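Local coordinates for protein O-ureido-L-serine synthase (Streptomyces lavendulae, PDB 3X43) that uses pyridoxal 5'-phosphate to join hydroxyurea to O-acetyl-L-serine, making O-ureido-L-serine for the antibiotic D-cycloserine, at residues D44-S49 against P146-Y151; R197-E202 against D238-D243; G259-I264 against T300-G305. All coordinates share one frame; numbering follows the deposited sequence.

Contact 1 of 3, residues D44-S49 against P146-Y151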
loop_
_atom_site.group_PDB
_atom_site.type_symbol
_atom_site.label_atom_id
_atom_site.label_comp_id
_atom_site.label_asym_id
_atom_site.label_seq_id
_atom_site.Cartn_x
_atom_site.Cartn_y
_atom_site.Cartn_z
ATOM N N ASP B 44 -2.082 -0.094 -20.082
ATOM C CA ASP B 44 -0.953 0.599 -19.499
ATOM C C ASP B 44 0.112 -0.424 -19.180
ATOM O O ASP B 44 1.299 -0.117 -19.178
ATOM C CB ASP B 44 -1.365 1.305 -18.217
ATOM C CG ASP B 44 -1.958 2.668 -18.471
ATOM O OD1 ASP B 44 -2.163 3.398 -17.477
ATOM O OD2 ASP B 44 -2.219 3.005 -19.655
ATOM N N ARG B 45 -0.316 -1.652 -18.925
ATOM C CA ARG B 45 0.619 -2.704 -18.575
ATOM C C ARG B 45 1.529 -3.108 -19.731
ATOM O O ARG B 45 2.756 -3.039 -19.598
ATOM C CB ARG B 45 -0.133 -3.923 -18.026
ATOM C CG ARG B 45 -1.071 -3.593 -16.863
ATOM C CD ARG B 45 -1.479 -4.841 -16.108
ATOM N NE ARG B 45 -2.396 -4.549 -15.009
ATOM C CZ ARG B 45 -2.069 -4.597 -13.721
ATOM N NH1 ARG B 45 -0.837 -4.927 -13.347
ATOM N NH2 ARG B 45 -2.982 -4.321 -12.802
ATOM N N LEU B 46 0.959 -3.517 -20.863
ATOM C CA LEU B 46 1.811 -3.914 -21.985
ATOM C C LEU B 46 2.596 -2.748 -22.577
ATOM O O LEU B 46 3.744 -2.910 -22.972
ATOM C CB LEU B 46 1.004 -4.608 -23.084
ATOM C CG LEU B 46 0.098 -3.788 -23.993
ATOM C CD1 LEU B 46 0.925 -3.043 -25.032
ATOM C CD2 LEU B 46 -0.888 -4.738 -24.672
ATOM N N ALA B 47 1.987 -1.572 -22.623
ATOM C CA ALA B 47 2.669 -0.408 -23.178
ATOM C C ALA B 47 3.945 -0.092 -22.408
ATOM O O ALA B 47 4.964 0.248 -23.009
ATOM C CB ALA B 47 1.752 0.784 -23.166
ATOM N N LEU B 48 3.885 -0.203 -21.080
ATOM C CA LEU B 48 5.036 0.069 -20.224
ATOM C C LEU B 48 6.035 -1.075 -20.342
ATOM O O LEU B 48 7.239 -0.853 -20.416
ATOM C CB LEU B 48 4.584 0.213 -18.766
ATOM C CG LEU B 48 5.495 0.721 -17.631
ATOM C CD1 LEU B 48 5.973 -0.474 -16.823
ATOM C CD2 LEU B 48 6.680 1.533 -18.160
ATOM N N SER B 49 5.520 -2.299 -20.359
ATOM C CA SER B 49 6.348 -3.498 -20.454
ATOM C C SER B 49 7.068 -3.600 -21.801
ATOM O O SER B 49 8.246 -3.965 -21.864
ATOM C CB SER B 49 5.474 -4.738 -20.241
ATOM O OG SER B 49 6.225 -5.941 -20.282
ATOM N N PRO B 146 6.361 -10.830 -26.607
ATOM C CA PRO B 146 6.232 -11.599 -25.364
ATOM C C PRO B 146 6.276 -10.789 -24.063
ATOM O O PRO B 146 5.926 -11.296 -22.994
ATOM C CB PRO B 146 7.365 -12.614 -25.451
ATOM C CG PRO B 146 8.358 -11.980 -26.384
ATOM C CD PRO B 146 7.533 -11.252 -27.390
ATOM N N ALA B 147 6.703 -9.536 -24.140
ATOM C CA ALA B 147 6.747 -8.718 -22.942
ATOM C C ALA B 147 5.311 -8.485 -22.475
ATOM O O ALA B 147 5.064 -8.164 -21.310
ATOM C CB ALA B 147 7.427 -7.394 -23.235
ATOM N N ASN B 148 4.365 -8.648 -23.392
ATOM C CA ASN B 148 2.960 -8.450 -23.080
ATOM C C ASN B 148 2.491 -9.474 -22.047
ATOM O O ASN B 148 2.169 -9.113 -20.921
ATOM C CB ASN B 148 2.129 -8.540 -24.363
ATOM C CG ASN B 148 0.646 -8.412 -24.111
ATOM O OD1 ASN B 148 0.220 -7.880 -23.082
ATOM N ND2 ASN B 148 -0.156 -8.901 -25.058
ATOM N N PRO B 149 2.432 -10.764 -22.415
ATOM C CA PRO B 149 1.986 -11.719 -21.394
ATOM C C PRO B 149 2.943 -11.752 -20.195
ATOM O O PRO B 149 2.570 -12.185 -19.101
ATOM C CB PRO B 149 1.964 -13.059 -22.131
ATOM C CG PRO B 149 2.844 -12.861 -23.330
ATOM C CD PRO B 149 2.722 -11.421 -23.703
ATOM N N SER B 150 4.175 -11.296 -20.410
ATOM C CA SER B 150 5.184 -11.289 -19.354
ATOM C C SER B 150 4.828 -10.360 -18.201
ATOM O O SER B 150 4.894 -10.749 -17.039
ATOM C CB SER B 150 6.547 -10.887 -19.926
ATOM O OG SER B 150 7.318 -12.046 -20.177
ATOM N N TYR B 151 4.463 -9.131 -18.527
ATOM C CA TYR B 151 4.095 -8.167 -17.506
ATOM C C TYR B 151 2.881 -8.659 -16.698
ATOM O O TYR B 151 2.783 -8.409 -15.495
ATOM C CB TYR B 151 3.791 -6.798 -18.140
ATOM C CG TYR B 151 4.110 -5.651 -17.208
ATOM C CD1 TYR B 151 5.437 -5.256 -16.983
ATOM C CD2 TYR B 151 3.100 -5.019 -16.484
ATOM C CE1 TYR B 151 5.739 -4.267 -16.050
ATOM C CE2 TYR B 151 3.395 -4.034 -15.554
ATOM C CZ TYR B 151 4.714 -3.664 -15.338
ATOM O OH TYR B 151 5.001 -2.710 -14.390
#
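The ring of Y151 reaches across from helix 147-164 and lies against one side of helix 43-56. R45 O sits over one face of the ring, 3.7 Å from CD2 of Y151. S49 CB comes in obliquely at the ring's base, 3.3 Å from Y151 CD1. At the far end, L48 CD1 touches the hydroxyl, 3.4 Å from Y151 OH. CG of Y151 is roughly anti to the backbone N (chi1 -150°), which turns the ring toward the other helix. The axes of the segments 44-49 and 147-151 pass 8.4 Å apart, at 121° between their directions. S49 points its OG at the first turn of the partner helix and donates to A147 O at 2.7 Å. The hydroxyl arrives above the carbonyl plane, 47° out of it. Y151 N reaches the same oxygen from the opposite face. Next to this pair, N148 OD1 rests on the aliphatic L46, 3.4 Å from its CB, while N148 ND2 bonds to T178, a residue that binds the cofactor. The charged end of R45 pairs with E34 and E159. The contact is buried. A147 O is thus gripped twice, and the serine hydroxyl spends its proton on a carbonyl already used by the helix, tying two helices beside the cofactor pocket.

Contact 2 of 3, residues R197-E202 against D238-D243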
loop_
_atom_site.group_PDB
_atom_site.type_symbol
_atom_site.label_atom_id
_atom_site.label_comp_id
_atom_site.label_asym_id
_atom_site.label_seq_id
_atom_site.Cartn_x
_atom_site.Cartn_y
_atom_site.Cartn_z
ATOM N N ARG B 197 -10.812 -22.295 -12.197
ATOM C CA ARG B 197 -11.139 -22.491 -13.605
ATOM C C ARG B 197 -10.905 -21.189 -14.370
ATOM O O ARG B 197 -11.462 -20.148 -14.019
ATOM C CB ARG B 197 -12.608 -22.916 -13.780
ATOM C CG ARG B 197 -13.125 -23.911 -12.740
ATOM C CD ARG B 197 -13.016 -25.362 -13.215
ATOM N NE ARG B 197 -13.441 -25.540 -14.605
ATOM C CZ ARG B 197 -13.107 -26.583 -15.368
ATOM N NH1 ARG B 197 -12.339 -27.553 -14.884
ATOM N NH2 ARG B 197 -13.529 -26.647 -16.628
ATOM N N VAL B 198 -10.066 -21.255 -15.402
ATOM C CA VAL B 198 -9.763 -20.099 -16.236
ATOM C C VAL B 198 -10.843 -20.051 -17.317
ATOM O O VAL B 198 -10.916 -20.925 -18.182
ATOM C CB VAL B 198 -8.355 -20.240 -16.880
ATOM C CG1 VAL B 198 -8.075 -19.073 -17.820
ATOM C CG2 VAL B 198 -7.303 -20.300 -15.796
ATOM N N VAL B 199 -11.689 -19.033 -17.253
ATOM C CA VAL B 199 -12.787 -18.890 -18.192
ATOM C C VAL B 199 -12.524 -17.804 -19.224
ATOM O O VAL B 199 -12.437 -16.624 -18.887
ATOM C CB VAL B 199 -14.089 -18.553 -17.441
ATOM C CG1 VAL B 199 -15.259 -18.540 -18.402
ATOM C CG2 VAL B 199 -14.320 -19.565 -16.316
ATOM N N ALA B 200 -12.406 -18.206 -20.485
ATOM C CA ALA B 200 -12.159 -17.254 -21.558
ATOM C C ALA B 200 -13.409 -17.100 -22.411
ATOM O O ALA B 200 -13.956 -18.080 -22.918
ATOM C CB ALA B 200 -10.986 -17.718 -22.415
ATOM N N LEU B 201 -13.856 -15.862 -22.573
ATOM C CA LEU B 201 -15.046 -15.596 -23.351
ATOM C C LEU B 201 -14.727 -14.953 -24.685
ATOM O O LEU B 201 -13.687 -14.321 -24.852
ATOM C CB LEU B 201 -16.003 -14.702 -22.555
ATOM C CG LEU B 201 -15.627 -13.235 -22.348
ATOM C CD1 LEU B 201 -16.067 -12.403 -23.540
ATOM C CD2 LEU B 201 -16.292 -12.730 -21.089
ATOM N N GLU B 202 -15.648 -15.124 -25.626
ATOM C CA GLU B 202 -15.526 -14.574 -26.968
ATOM C C GLU B 202 -16.875 -13.997 -27.382
ATOM O O GLU B 202 -17.925 -14.492 -26.968
ATOM C CB GLU B 202 -15.161 -15.679 -27.955
ATOM C CG GLU B 202 -13.698 -16.055 -27.996
ATOM C CD GLU B 202 -13.367 -16.864 -29.234
ATOM O OE1 GLU B 202 -12.634 -16.348 -30.114
ATOM O OE2 GLU B 202 -13.858 -18.013 -29.320
ATOM N N ASP B 238 -12.279 -23.220 -19.632
ATOM C CA ASP B 238 -13.627 -23.060 -20.178
ATOM C C ASP B 238 -13.712 -21.942 -21.219
ATOM O O ASP B 238 -13.410 -20.782 -20.922
ATOM C CB ASP B 238 -14.633 -22.766 -19.059
ATOM C CG ASP B 238 -14.638 -23.830 -17.976
ATOM O OD1 ASP B 238 -15.181 -24.930 -18.210
ATOM O OD2 ASP B 238 -14.103 -23.565 -16.882
ATOM N N LEU B 239 -14.123 -22.297 -22.438
ATOM C CA LEU B 239 -14.279 -21.325 -23.522
ATOM C C LEU B 239 -15.766 -21.070 -23.717
ATOM O O LEU B 239 -16.528 -21.993 -24.009
ATOM C CB LEU B 239 -13.680 -21.861 -24.822
ATOM C CG LEU B 239 -12.980 -20.847 -25.735
ATOM C CD1 LEU B 239 -12.841 -21.442 -27.134
ATOM C CD2 LEU B 239 -13.764 -19.552 -25.791
ATOM N N VAL B 240 -16.184 -19.819 -23.551
ATOM C CA VAL B 240 -17.594 -19.474 -23.696
ATOM C C VAL B 240 -17.835 -18.304 -24.631
ATOM O O VAL B 240 -16.901 -17.657 -25.114
ATOM C CB VAL B 240 -18.239 -19.150 -22.329
ATOM C CG1 VAL B 240 -17.964 -20.277 -21.340
ATOM C CG2 VAL B 240 -17.703 -17.834 -21.796
ATOM N N THR B 241 -19.110 -18.040 -24.884
ATOM C CA THR B 241 -19.514 -16.958 -25.766
ATOM C C THR B 241 -20.331 -15.949 -24.981
ATOM O O THR B 241 -20.868 -16.262 -23.920
ATOM C CB THR B 241 -20.373 -17.494 -26.936
ATOM O OG1 THR B 241 -21.420 -18.321 -26.415
ATOM C CG2 THR B 241 -19.521 -18.319 -27.893
ATOM N N MET B 242 -20.425 -14.732 -25.502
ATOM C CA MET B 242 -21.188 -13.701 -24.827
ATOM C C MET B 242 -21.726 -12.709 -25.837
ATOM O O MET B 242 -20.987 -12.192 -26.682
ATOM C CB MET B 242 -20.316 -12.996 -23.787
ATOM C CG MET B 242 -20.901 -11.712 -23.241
ATOM S SD MET B 242 -22.491 -11.932 -22.444
ATOM C CE MET B 242 -22.260 -13.469 -21.558
ATOM N N ASP B 243 -23.030 -12.470 -25.734
ATOM C CA ASP B 243 -23.765 -11.565 -26.606
ATOM C C ASP B 243 -23.341 -10.134 -26.316
ATOM O O ASP B 243 -23.284 -9.724 -25.161
ATOM C CB ASP B 243 -25.272 -11.748 -26.352
ATOM C CG ASP B 243 -26.126 -10.739 -27.101
ATOM O OD1 ASP B 243 -26.796 -9.917 -26.436
ATOM O OD2 ASP B 243 -26.135 -10.770 -28.352
#
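R197-E202 and D238-D243 form a parallel beta pair at one edge of the large mixed sheet of this fold type II PLP enzyme. They belong to a beta-alpha-beta unit whose connection includes the short helix 208-211. V199, A200, L201 and E202 face D238, L239, V240 and T241 in turn. The two short strand segments run at 33° to each other. On the face carrying V199 and L201, V240 supplies the main bump. Its CG2 lies in the hollow between them, 3.6 Å from L201 CB and 4.2 Å from V199 CG1. That methyl stands between the backbone N and the carbonyl carbon of V240, which turns it toward the neighbouring strand. Further along, L201 CD1 lies at 4.3 Å from M242 CB, and helix 264-279 packs on this face through T272. On the face of A200 and E202, L239 bends back over the neighbouring strand. Its CD2 lies 3.2 Å from A200 O, and its branches touch the chain of E202, whose carboxylate is taken up by backbone amides of L209 and, weakly, A210. Five backbone hydrogen bonds run between the strands, from D238 N to V198 O at one end to M242 N to E202 O at the other. A salt bridge lies at the R197 end of the pair. R197 bends at chi2 and chi3 and grips D238 side-on, with the two planes 50° apart: R197 NE meets D238 OD2 at 3.1 Å, and R197 NH2 meets D238 OD1 at 2.9 Å.

Contact 3 of 3, residues G259-I264 against T300-G305; sequences GIFAGI and TFLFDG
Two irregular loops come together here with no hydrogen bond between them, and their closest approach of CA atoms is 6.9 Å, between I264 and L302. The 259-264 loop leaves a helix at G259, with positive phi. G263 is the N-cap of the next helix, and I264 is its first residue. The contact is made by side chains. I264 points at the other loop and slides past L302 in the opposite direction. Its CD1 presses on L302 at 3.3 Å from both CB and CG of that leucine, which is tighter than usual van der Waals contact. The other branch, I264 CG2, meets the ring of F301 at its edge, 4.1 Å from CE2. F261 and F303 approach from opposite directions. F261 CZ lies at the edge of the F303 ring, near its plane, 3.8 Å from F303 CZ. CG of F261 is anti to the backbone N (chi1 -170°), and this carries the ring out to its partner. L302 CD1 is a looser neighbour of F261. Both of these phenylalanines also pack on A107 of the third subunit. R248 bonds to F301 O, and R252 to L302 O and D304 O. The contact is apolar packing of two loops at the N-terminal end of helix 264-279, whose S265 binds PLP, as part of this fold type II enzyme and beside a subunit interface.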
loop_
_atom_site.group_PDB
_atom_site.type_symbol
_atom_site.label_atom_id
_atom_site.label_comp_id
_atom_site.label_asym_id
_atom_site.label_seq_id
_atom_site.Cartn_x
_atom_site.Cartn_y
_atom_site.Cartn_z
ATOM N N GLY B 259 -21.823 1.350 -8.958
ATOM C CA GLY B 259 -21.018 2.558 -8.976
ATOM C C GLY B 259 -19.678 2.365 -9.662
ATOM O O GLY B 259 -18.779 3.201 -9.545
ATOM N N ILE B 260 -19.539 1.254 -10.377
ATOM C CA ILE B 260 -18.303 0.950 -11.095
ATOM C C ILE B 260 -18.541 1.184 -12.590
ATOM O O ILE B 260 -19.206 0.394 -13.252
ATOM C CB ILE B 260 -17.869 -0.510 -10.843
ATOM C CG1 ILE B 260 -17.724 -0.738 -9.336
ATOM C CG2 ILE B 260 -16.558 -0.806 -11.579
ATOM C CD1 ILE B 260 -17.441 -2.164 -8.946
ATOM N N PHE B 261 -17.993 2.277 -13.108
ATOM C CA PHE B 261 -18.184 2.646 -14.504
ATOM C C PHE B 261 -17.086 2.124 -15.418
ATOM O O PHE B 261 -16.020 2.729 -15.534
ATOM C CB PHE B 261 -18.282 4.176 -14.613
ATOM C CG PHE B 261 -18.722 4.667 -15.962
ATOM C CD1 PHE B 261 -19.641 3.949 -16.716
ATOM C CD2 PHE B 261 -18.215 5.852 -16.479
ATOM C CE1 PHE B 261 -20.045 4.406 -17.969
ATOM C CE2 PHE B 261 -18.616 6.316 -17.734
ATOM C CZ PHE B 261 -19.528 5.593 -18.474
ATOM N N ALA B 262 -17.368 1.010 -16.084
ATOM C CA ALA B 262 -16.411 0.384 -16.977
ATOM C C ALA B 262 -16.989 0.280 -18.380
ATOM O O ALA B 262 -18.120 0.701 -18.613
ATOM C CB ALA B 262 -16.049 -0.986 -16.458
ATOM N N GLY B 263 -16.210 -0.286 -19.301
ATOM C CA GLY B 263 -16.634 -0.422 -20.687
ATOM C C GLY B 263 -17.379 -1.694 -21.048
ATOM O O GLY B 263 -17.824 -2.422 -20.163
ATOM N N ILE B 264 -17.501 -1.970 -22.349
ATOM C CA ILE B 264 -18.227 -3.152 -22.835
ATOM C C ILE B 264 -17.609 -4.501 -22.483
ATOM O O ILE B 264 -18.316 -5.407 -22.024
ATOM C CB ILE B 264 -18.421 -3.135 -24.386
ATOM C CG1 ILE B 264 -18.564 -1.700 -24.907
ATOM C CG2 ILE B 264 -19.622 -3.978 -24.767
ATOM C CD1 ILE B 264 -19.620 -0.890 -24.226
ATOM N N THR B 300 -20.679 5.477 -28.206
ATOM C CA THR B 300 -20.748 4.130 -28.757
ATOM C C THR B 300 -22.071 3.485 -28.378
ATOM O O THR B 300 -22.907 4.110 -27.728
ATOM C CB THR B 300 -19.594 3.253 -28.239
ATOM O OG1 THR B 300 -19.725 3.078 -26.823
ATOM C CG2 THR B 300 -18.252 3.904 -28.552
ATOM N N PHE B 301 -22.260 2.229 -28.763
ATOM C CA PHE B 301 -23.520 1.563 -28.475
ATOM C C PHE B 301 -23.775 1.286 -26.995
ATOM O O PHE B 301 -24.817 0.738 -26.628
ATOM C CB PHE B 301 -23.641 0.306 -29.362
ATOM C CG PHE B 301 -23.611 -1.004 -28.624
ATOM C CD1 PHE B 301 -24.745 -1.812 -28.588
ATOM C CD2 PHE B 301 -22.436 -1.475 -28.051
ATOM C CE1 PHE B 301 -24.708 -3.076 -28.002
ATOM C CE2 PHE B 301 -22.391 -2.740 -27.461
ATOM C CZ PHE B 301 -23.528 -3.543 -27.439
ATOM N N LEU B 302 -22.835 1.690 -26.144
ATOM C CA LEU B 302 -22.991 1.515 -24.702
ATOM C C LEU B 302 -23.953 2.589 -24.215
ATOM O O LEU B 302 -24.559 2.463 -23.155
ATOM C CB LEU B 302 -21.650 1.674 -23.981
ATOM C CG LEU B 302 -21.490 1.204 -22.522
ATOM C CD1 LEU B 302 -21.282 2.415 -21.635
ATOM C CD2 LEU B 302 -22.696 0.393 -22.051
ATOM N N PHE B 303 -24.087 3.653 -25.000
ATOM C CA PHE B 303 -24.984 4.745 -24.648
ATOM C C PHE B 303 -26.117 4.914 -25.661
ATOM O O PHE B 303 -26.711 5.987 -25.785
ATOM C CB PHE B 303 -24.191 6.042 -24.497
ATOM C CG PHE B 303 -23.600 6.216 -23.133
ATOM C CD1 PHE B 303 -22.419 5.566 -22.786
ATOM C CD2 PHE B 303 -24.251 6.983 -22.175
ATOM C CE1 PHE B 303 -21.895 5.674 -21.502
ATOM C CE2 PHE B 303 -23.741 7.100 -20.887
ATOM C CZ PHE B 303 -22.557 6.441 -20.547
ATOM N N ASP B 304 -26.408 3.836 -26.383
ATOM C CA ASP B 304 -27.481 3.838 -27.366
ATOM C C ASP B 304 -28.775 3.518 -26.631
ATOM O O ASP B 304 -28.890 2.479 -25.973
ATOM C CB ASP B 304 -27.226 2.781 -28.444
ATOM C CG ASP B 304 -26.299 3.276 -29.540
ATOM O OD1 ASP B 304 -25.958 2.474 -30.438
ATOM O OD2 ASP B 304 -25.911 4.465 -29.504
ATOM N N GLY B 305 -29.745 4.418 -26.742
ATOM C CA GLY B 305 -31.013 4.209 -26.076
ATOM C C GLY B 305 -31.013 4.820 -24.693
ATOM O O GLY B 305 -31.814 4.427 -23.845
#

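How the contacts relate
Contacts 1 and 3 are buried, whereas contact 2 is partly buried, at the edge of the large sheet. No two share a helix or strand, although helix 264-279 begins in contact 3 and packs by T272 on one face of contact 2. Those two come within about 7 Å at their nearest atoms. Contacts 1 and 3 lie on opposite sides of the chain's centre, their own centres 26 Å apart. Contact 1 joins two helices with one hydroxyl bond and an aromatic ring. Contact 2 relies on backbone bonds and an ion pair, with apolar side chains packed on one face. Across its two segments contact 3 is apolar. Contacts 1 and 3 each border a different cofactor-binding residue, and each meets another subunit.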